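Long-range contacts in OBG-type G domain-containing protein (Pyrococcus horikoshii, PDB 2E87), which binds GDP and is probably a GTP-binding protein of the Obg type, with its precise cellular role unknown: residues N3-M8 with E66-L71; K76-L81 with V163-P168. All blocks are in the same frame, centred on the assembly; numbering follows the deposited sequence.

Contact 1: N3-M8 with E66-L71; sequences NPFERM and ERTPGL. With SO4 (sulfate ion), chain B.
The dense part of this contact gathers round the Phe5 ring. CG of Phe5 lies anti to its carbonyl carbon (chi1 -61°), and the ring reaches out over the loop that follows helix 38-67. Pro69 covers one ring face. Its CG sits 4.0 Å from the centroid of the Phe5 ring, 21° off the normal, in a CH-pi contact shifted toward the rim at CE2. Two methyls meet the ring at its edge. Leu71 CD2 is 4.0 Å from Phe5 CZ, and Thr68 CG2 approaches Phe5 CD2. Pro69 also touches the backbone, with CD 3.6 Å from Pro4 O. Leu157, Leu160 and Val82 pack on Phe5 from outside the two segments. An alanine here would remove the ring that Pro69 CG and Leu71 CD2 pack on, and would probably loosen the segment against the loop.

The ring is presented by an Asx turn. Phe5 N donates to Asn3 OD1 at 3.1 Å, on a lone pair in the carbonyl plane. Two overlapping type I beta turns, Asn3 to Glu6 and Phe5 to Met8, fold this N-terminal segment against the C-terminal part of a long helix of the NOG1 helical domain. The selenomethionine Met8 has CG anti to its backbone N and lies obliquely across Thr68. Its CG is 3.4 Å from Thr68 OG1, and that hydroxyl is hydrogen-bonded to Val64 O. Beyond Pro69, Leu71 N gives a weak hydrogen bond to a sulfate, probably from the crystallisation liquor, which Ser72 OG and His92 NE2 also bind.

The solvent side is looser and charged. Arg7 is bent at chi2 and chi3, so its guanidinium crosses the extended Arg67 chain. Arg67 CG lies under one guanidinium face, 3.7 Å from Arg7 NH2. The like-charged Arg7 NH1 and Arg67 NE come within 4.1 Å, which probably costs some repulsion.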
loop_
_atom_site.group_PDB
_atom_site.type_symbol
_atom_site.label_atom_id
_atom_site.label_comp_id
_atom_site.label_asym_id
_atom_site.label_seq_id
_atom_site.Cartn_x
_atom_site.Cartn_y
_atom_site.Cartn_z
ATOM N N ASN A 3 1.798 -3.706 -7.126
ATOM C CA ASN A 3 1.041 -2.659 -6.431
ATOM C C ASN A 3 -0.396 -3.188 -6.314
ATOM O O ASN A 3 -1.072 -3.390 -7.317
ATOM C CB ASN A 3 1.075 -1.355 -7.237
ATOM C CG ASN A 3 0.569 -0.164 -6.446
ATOM O OD1 ASN A 3 -0.587 -0.125 -6.045
ATOM N ND2 ASN A 3 1.437 0.812 -6.219
ATOM N N PRO A 4 -0.875 -3.407 -5.081
ATOM C CA PRO A 4 -2.212 -3.923 -4.762
ATOM C C PRO A 4 -3.377 -3.168 -5.379
ATOM O O PRO A 4 -4.468 -3.720 -5.533
ATOM C CB PRO A 4 -2.274 -3.843 -3.234
ATOM C CG PRO A 4 -0.864 -3.676 -2.800
ATOM C CD PRO A 4 -0.245 -2.847 -3.877
ATOM N N PHE A 5 -3.157 -1.903 -5.723
ATOM C CA PHE A 5 -4.223 -1.089 -6.280
ATOM C C PHE A 5 -4.192 -0.949 -7.799
ATOM O O PHE A 5 -5.083 -0.337 -8.385
ATOM C CB PHE A 5 -4.211 0.301 -5.614
ATOM C CG PHE A 5 -4.430 0.261 -4.123
ATOM C CD1 PHE A 5 -3.379 -0.005 -3.258
ATOM C CD2 PHE A 5 -5.707 0.410 -3.589
ATOM C CE1 PHE A 5 -3.592 -0.130 -1.897
ATOM C CE2 PHE A 5 -5.927 0.285 -2.225
ATOM C CZ PHE A 5 -4.865 0.013 -1.381
ATOM N N GLU A 6 -3.192 -1.533 -8.448
ATOM C CA GLU A 6 -3.091 -1.415 -9.898
ATOM C C GLU A 6 -4.414 -1.745 -10.575
ATOM O O GLU A 6 -4.707 -1.240 -11.652
ATOM C CB GLU A 6 -1.984 -2.326 -10.435
ATOM C CG GLU A 6 -2.372 -3.785 -10.560
ATOM C CD GLU A 6 -2.424 -4.235 -12.008
ATOM O OE1 GLU A 6 -1.380 -4.145 -12.691
ATOM O OE2 GLU A 6 -3.503 -4.674 -12.465
ATOM N N ARG A 7 -5.215 -2.578 -9.927
ATOM C CA ARG A 7 -6.513 -2.984 -10.459
ATOM C C ARG A 7 -7.637 -1.996 -10.131
ATOM O O ARG A 7 -8.727 -2.080 -10.703
ATOM C CB ARG A 7 -6.898 -4.362 -9.906
ATOM C CG ARG A 7 -6.257 -5.553 -10.612
ATOM C CD ARG A 7 -7.297 -6.300 -11.449
ATOM N NE ARG A 7 -8.390 -6.836 -10.630
ATOM C CZ ARG A 7 -9.565 -7.236 -11.111
ATOM N NH1 ARG A 7 -9.814 -7.163 -12.417
ATOM N NH2 ARG A 7 -10.493 -7.708 -10.286
HETATM N N MSE A 8 -7.392 -1.080 -9.197
HETATM C CA MSE A 8 -8.425 -0.113 -8.835
HETATM C C MSE A 8 -8.738 0.773 -10.049
HETATM O O MSE A 8 -7.890 1.503 -10.556
HETATM C CB MSE A 8 -7.984 0.732 -7.631
HETATM C CG MSE A 8 -9.035 1.737 -7.167
HETATM SE SE MSE A 8 -8.490 2.826 -5.638
HETATM C CE MSE A 8 -6.632 3.041 -6.076
ATOM N N GLU A 66 -15.452 -3.948 -5.791
ATOM C CA GLU A 66 -14.910 -5.273 -6.077
ATOM C C GLU A 66 -13.441 -5.294 -6.467
ATOM O O GLU A 66 -12.695 -6.157 -6.019
ATOM C CB GLU A 66 -15.745 -5.973 -7.163
ATOM C CG GLU A 66 -17.234 -6.112 -6.802
ATOM C CD GLU A 66 -18.082 -6.753 -7.903
ATOM O OE1 GLU A 66 -17.742 -6.605 -9.101
ATOM O OE2 GLU A 66 -19.109 -7.386 -7.562
ATOM N N ARG A 67 -13.015 -4.336 -7.276
ATOM C CA ARG A 67 -11.633 -4.309 -7.733
ATOM C C ARG A 67 -10.624 -3.607 -6.835
ATOM O O ARG A 67 -9.433 -3.582 -7.141
ATOM C CB ARG A 67 -11.566 -3.706 -9.130
ATOM C CG ARG A 67 -12.377 -4.470 -10.160
ATOM C CD ARG A 67 -12.091 -3.919 -11.537
ATOM N NE ARG A 67 -12.946 -4.493 -12.567
ATOM C CZ ARG A 67 -13.017 -4.014 -13.803
ATOM N NH1 ARG A 67 -12.285 -2.959 -14.142
ATOM N NH2 ARG A 67 -13.820 -4.578 -14.695
ATOM N N THR A 68 -11.088 -3.023 -5.741
ATOM C CA THR A 68 -10.175 -2.355 -4.835
ATOM C C THR A 68 -10.002 -3.315 -3.676
ATOM O O THR A 68 -10.973 -3.768 -3.093
ATOM C CB THR A 68 -10.753 -1.019 -4.317
ATOM O OG1 THR A 68 -11.245 -0.254 -5.423
ATOM C CG2 THR A 68 -9.683 -0.221 -3.593
ATOM N N PRO A 69 -8.758 -3.649 -3.332
ATOM C CA PRO A 69 -8.550 -4.578 -2.221
ATOM C C PRO A 69 -9.035 -4.010 -0.887
ATOM O O PRO A 69 -8.904 -2.809 -0.629
ATOM C CB PRO A 69 -7.044 -4.771 -2.234
ATOM C CG PRO A 69 -6.566 -3.383 -2.570
ATOM C CD PRO A 69 -7.480 -3.037 -3.742
ATOM N N GLY A 70 -9.618 -4.866 -0.054
ATOM C CA GLY A 70 -10.038 -4.403 1.254
ATOM C C GLY A 70 -8.742 -4.145 2.007
ATOM O O GLY A 70 -7.824 -4.965 1.963
ATOM N N LEU A 71 -8.639 -3.011 2.680
ATOM C CA LEU A 71 -7.414 -2.696 3.394
ATOM C C LEU A 71 -7.003 -3.785 4.399
ATOM O O LEU A 71 -5.818 -4.053 4.568
ATOM C CB LEU A 71 -7.546 -1.341 4.100
ATOM C CG LEU A 71 -7.942 -0.121 3.246
ATOM C CD1 LEU A 71 -7.803 1.136 4.101
ATOM C CD2 LEU A 71 -7.063 0.008 2.009
HETATM S S SO4 B . -11.635 -4.025 4.420
HETATM O O1 SO4 B . -11.162 -5.294 3.719
HETATM O O2 SO4 B . -11.393 -2.758 3.567
HETATM O O3 SO4 B . -13.148 -4.217 4.605
HETATM O O4 SO4 B . -10.853 -3.854 5.702
#

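Contact 2: K76-L81 with V163-P168; sequences KFYQEL and VDLEIP. With SO4 (sulfate ion), chain D.
The contact belongs to the junction between the helical bundle and the G domain. Residues 163-168 are the last part of the loop that runs from helix 144-156 into strand 169-173, and they pass the first turns of helix 76-86. Two neighbouring aromatics of that helix receive two aliphatic side chains of the loop.

Phe77 points toward the loop, with CG anti to its backbone N (chi1 171°). Its CD2 meets Leu165 CD2 at 3.8 Å. The next ring atom, CE2, lies 4.1 Å from Val163 CG2. Both methyls approach the ring obliquely, and both side chains cross Phe77 at about a right angle. The other methyl of Leu165, CD1, turns to the Tyr78 ring near CD2 and CE2. The fork of Leu165 straddles the adjoining rings, CD2 on the Phe77 side and CD1 on the Tyr78 side. Phe77 CD2 itself lies over one face of the Tyr78 ring, toward its rim. Leu81 CG covers one face of the Phe77 ring. The contact is buried and apolar, and the Tyr78 hydroxyl is satisfied by a hydrogen bond with Pro161 O, earlier in the same loop. Outside the two segments, Leu246 also touches Leu165.

The backbone of the loop is shaped by Asp164, whose bond to CB points away from the helix. Its OD1 accepts from Glu166 N at 2.9 Å, nearly along the C-O axis. The same oxygen accepts from Ile167 N at 3.2 Å, from above the carboxylate plane. Two bonds therefore hold one oxygen. At the start of the helix, the Lys76 amide N donates to sulfate O2 over a very short 2.5 Å. The bend that starts at Asp164 is an Asx motif, its first bond an Asx turn, and it leads the chain into the strand preceding the P-loop of this GTPase fold.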
loop_
_atom_site.group_PDB
_atom_site.type_symbol
_atom_site.label_atom_id
_atom_site.label_comp_id
_atom_site.label_asym_id
_atom_site.label_seq_id
_atom_site.Cartn_x
_atom_site.Cartn_y
_atom_site.Cartn_z
ATOM N N LYS A 76 0.389 -5.682 6.737
ATOM C CA LYS A 76 0.467 -4.549 7.659
ATOM C C LYS A 76 1.287 -3.384 7.147
ATOM O O LYS A 76 0.938 -2.234 7.377
ATOM C CB LYS A 76 1.020 -4.987 9.013
ATOM C CG LYS A 76 0.065 -5.867 9.793
ATOM C CD LYS A 76 0.524 -6.081 11.231
ATOM C CE LYS A 76 -0.476 -6.930 12.018
ATOM N NZ LYS A 76 -0.171 -6.944 13.487
ATOM N N PHE A 77 2.377 -3.688 6.458
ATOM C CA PHE A 77 3.246 -2.659 5.911
ATOM C C PHE A 77 2.477 -1.749 4.958
ATOM O O PHE A 77 2.582 -0.529 5.054
ATOM C CB PHE A 77 4.442 -3.309 5.199
ATOM C CG PHE A 77 5.292 -2.344 4.425
ATOM C CD1 PHE A 77 6.096 -1.414 5.082
ATOM C CD2 PHE A 77 5.276 -2.359 3.027
ATOM C CE1 PHE A 77 6.874 -0.509 4.362
ATOM C CE2 PHE A 77 6.052 -1.456 2.295
ATOM C CZ PHE A 77 6.857 -0.525 2.971
ATOM N N TYR A 78 1.710 -2.339 4.042
ATOM C CA TYR A 78 0.924 -1.541 3.102
ATOM C C TYR A 78 -0.245 -0.845 3.812
ATOM O O TYR A 78 -0.628 0.267 3.449
ATOM C CB TYR A 78 0.410 -2.393 1.942
ATOM C CG TYR A 78 1.423 -2.585 0.832
ATOM C CD1 TYR A 78 2.261 -1.546 0.453
ATOM C CD2 TYR A 78 1.528 -3.788 0.143
ATOM C CE1 TYR A 78 3.172 -1.681 -0.562
ATOM C CE2 TYR A 78 2.454 -3.939 -0.898
ATOM C CZ TYR A 78 3.271 -2.872 -1.240
ATOM O OH TYR A 78 4.182 -2.969 -2.262
ATOM N N GLN A 79 -0.805 -1.485 4.827
ATOM C CA GLN A 79 -1.892 -0.847 5.557
ATOM C C GLN A 79 -1.339 0.437 6.160
ATOM O O GLN A 79 -1.978 1.484 6.159
ATOM C CB GLN A 79 -2.406 -1.760 6.660
ATOM C CG GLN A 79 -3.339 -2.831 6.150
ATOM C CD GLN A 79 -3.782 -3.776 7.240
ATOM O OE1 GLN A 79 -4.129 -3.358 8.346
ATOM N NE2 GLN A 79 -3.780 -5.063 6.932
ATOM N N GLU A 80 -0.115 0.354 6.648
ATOM C CA GLU A 80 0.506 1.519 7.251
ATOM C C GLU A 80 0.793 2.613 6.203
ATOM O O GLU A 80 0.455 3.780 6.399
ATOM C CB GLU A 80 1.780 1.079 7.973
ATOM C CG GLU A 80 2.140 1.897 9.164
ATOM C CD GLU A 80 0.999 2.041 10.146
ATOM O OE1 GLU A 80 0.289 1.057 10.421
ATOM O OE2 GLU A 80 0.821 3.155 10.661
ATOM N N LEU A 81 1.391 2.256 5.075
ATOM C CA LEU A 81 1.672 3.279 4.092
ATOM C C LEU A 81 0.415 3.805 3.407
ATOM O O LEU A 81 0.373 4.965 3.017
ATOM C CB LEU A 81 2.691 2.787 3.072
ATOM C CG LEU A 81 4.085 2.517 3.640
ATOM C CD1 LEU A 81 5.010 2.262 2.500
ATOM C CD2 LEU A 81 4.584 3.688 4.427
ATOM N N VAL A 163 7.970 -3.492 -3.304
ATOM C CA VAL A 163 8.920 -4.406 -2.664
ATOM C C VAL A 163 8.282 -5.745 -2.317
ATOM O O VAL A 163 7.057 -5.868 -2.257
ATOM C CB VAL A 163 9.501 -3.804 -1.372
ATOM C CG1 VAL A 163 10.378 -2.645 -1.705
ATOM C CG2 VAL A 163 8.389 -3.357 -0.467
ATOM N N ASP A 164 9.124 -6.746 -2.087
ATOM C CA ASP A 164 8.644 -8.079 -1.758
ATOM C C ASP A 164 8.210 -8.100 -0.311
ATOM O O ASP A 164 8.977 -7.741 0.582
ATOM C CB ASP A 164 9.748 -9.126 -1.982
ATOM C CG ASP A 164 9.200 -10.548 -2.042
ATOM O OD1 ASP A 164 8.546 -10.973 -1.065
ATOM O OD2 ASP A 164 9.422 -11.239 -3.065
ATOM N N LEU A 165 6.984 -8.542 -0.072
ATOM C CA LEU A 165 6.479 -8.573 1.284
ATOM C C LEU A 165 6.437 -9.934 1.961
ATOM O O LEU A 165 5.985 -10.036 3.098
ATOM C CB LEU A 165 5.097 -7.936 1.326
ATOM C CG LEU A 165 5.091 -6.504 0.802
ATOM C CD1 LEU A 165 3.744 -5.900 1.087
ATOM C CD2 LEU A 165 6.173 -5.681 1.474
ATOM N N GLU A 166 6.911 -10.976 1.287
ATOM C CA GLU A 166 6.909 -12.299 1.902
ATOM C C GLU A 166 8.279 -12.717 2.394
ATOM O O GLU A 166 8.434 -13.136 3.535
ATOM C CB GLU A 166 6.432 -13.384 0.933
ATOM C CG GLU A 166 4.972 -13.351 0.559
ATOM C CD GLU A 166 4.525 -14.672 -0.050
ATOM O OE1 GLU A 166 5.191 -15.165 -0.993
ATOM O OE2 GLU A 166 3.507 -15.221 0.422
ATOM N N ILE A 167 9.275 -12.618 1.527
ATOM C CA ILE A 167 10.614 -13.053 1.894
ATOM C C ILE A 167 11.304 -12.211 2.970
ATOM O O ILE A 167 11.047 -11.006 3.110
ATOM C CB ILE A 167 11.506 -13.130 0.650
ATOM C CG1 ILE A 167 11.816 -11.730 0.132
ATOM C CG2 ILE A 167 10.798 -13.947 -0.429
ATOM C CD1 ILE A 167 12.904 -11.716 -0.911
ATOM N N PRO A 168 12.214 -12.834 3.734
ATOM C CA PRO A 168 12.918 -12.099 4.796
ATOM C C PRO A 168 13.594 -10.851 4.235
ATOM O O PRO A 168 14.211 -10.886 3.169
ATOM C CB PRO A 168 13.938 -13.117 5.322
ATOM C CG PRO A 168 13.384 -14.476 4.862
ATOM C CD PRO A 168 12.841 -14.146 3.496
HETATM S S SO4 D . 1.675 -9.174 7.486
HETATM O O1 SO4 D . 2.816 -9.344 6.459
HETATM O O2 SO4 D . 1.315 -7.728 7.745
HETATM O O3 SO4 D . 0.448 -9.905 6.939
HETATM O O4 SO4 D . 2.098 -9.740 8.851
#

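In the fold
Contact 1 closes before contact 2 opens along the chain, and their centres lie about 15 Å apart. The C-terminal part of helix 38-67 leads into contact 1, and helix 76-86, the next in the chain, carries the first segment of contact 2. The two contacts touch directly. Pro4 CG of contact 1 packs 3.8 Å from Tyr78 CD2 of contact 2, and Leu71 O lies 3.2 Å from Gln79 CG. Contact 1 joins parts of the helical domain, whereas contact 2 brings that domain against the loop entering the G domain. Both lie away from the GDP pocket, whose residues include Lys180, Ser181 and Asp291.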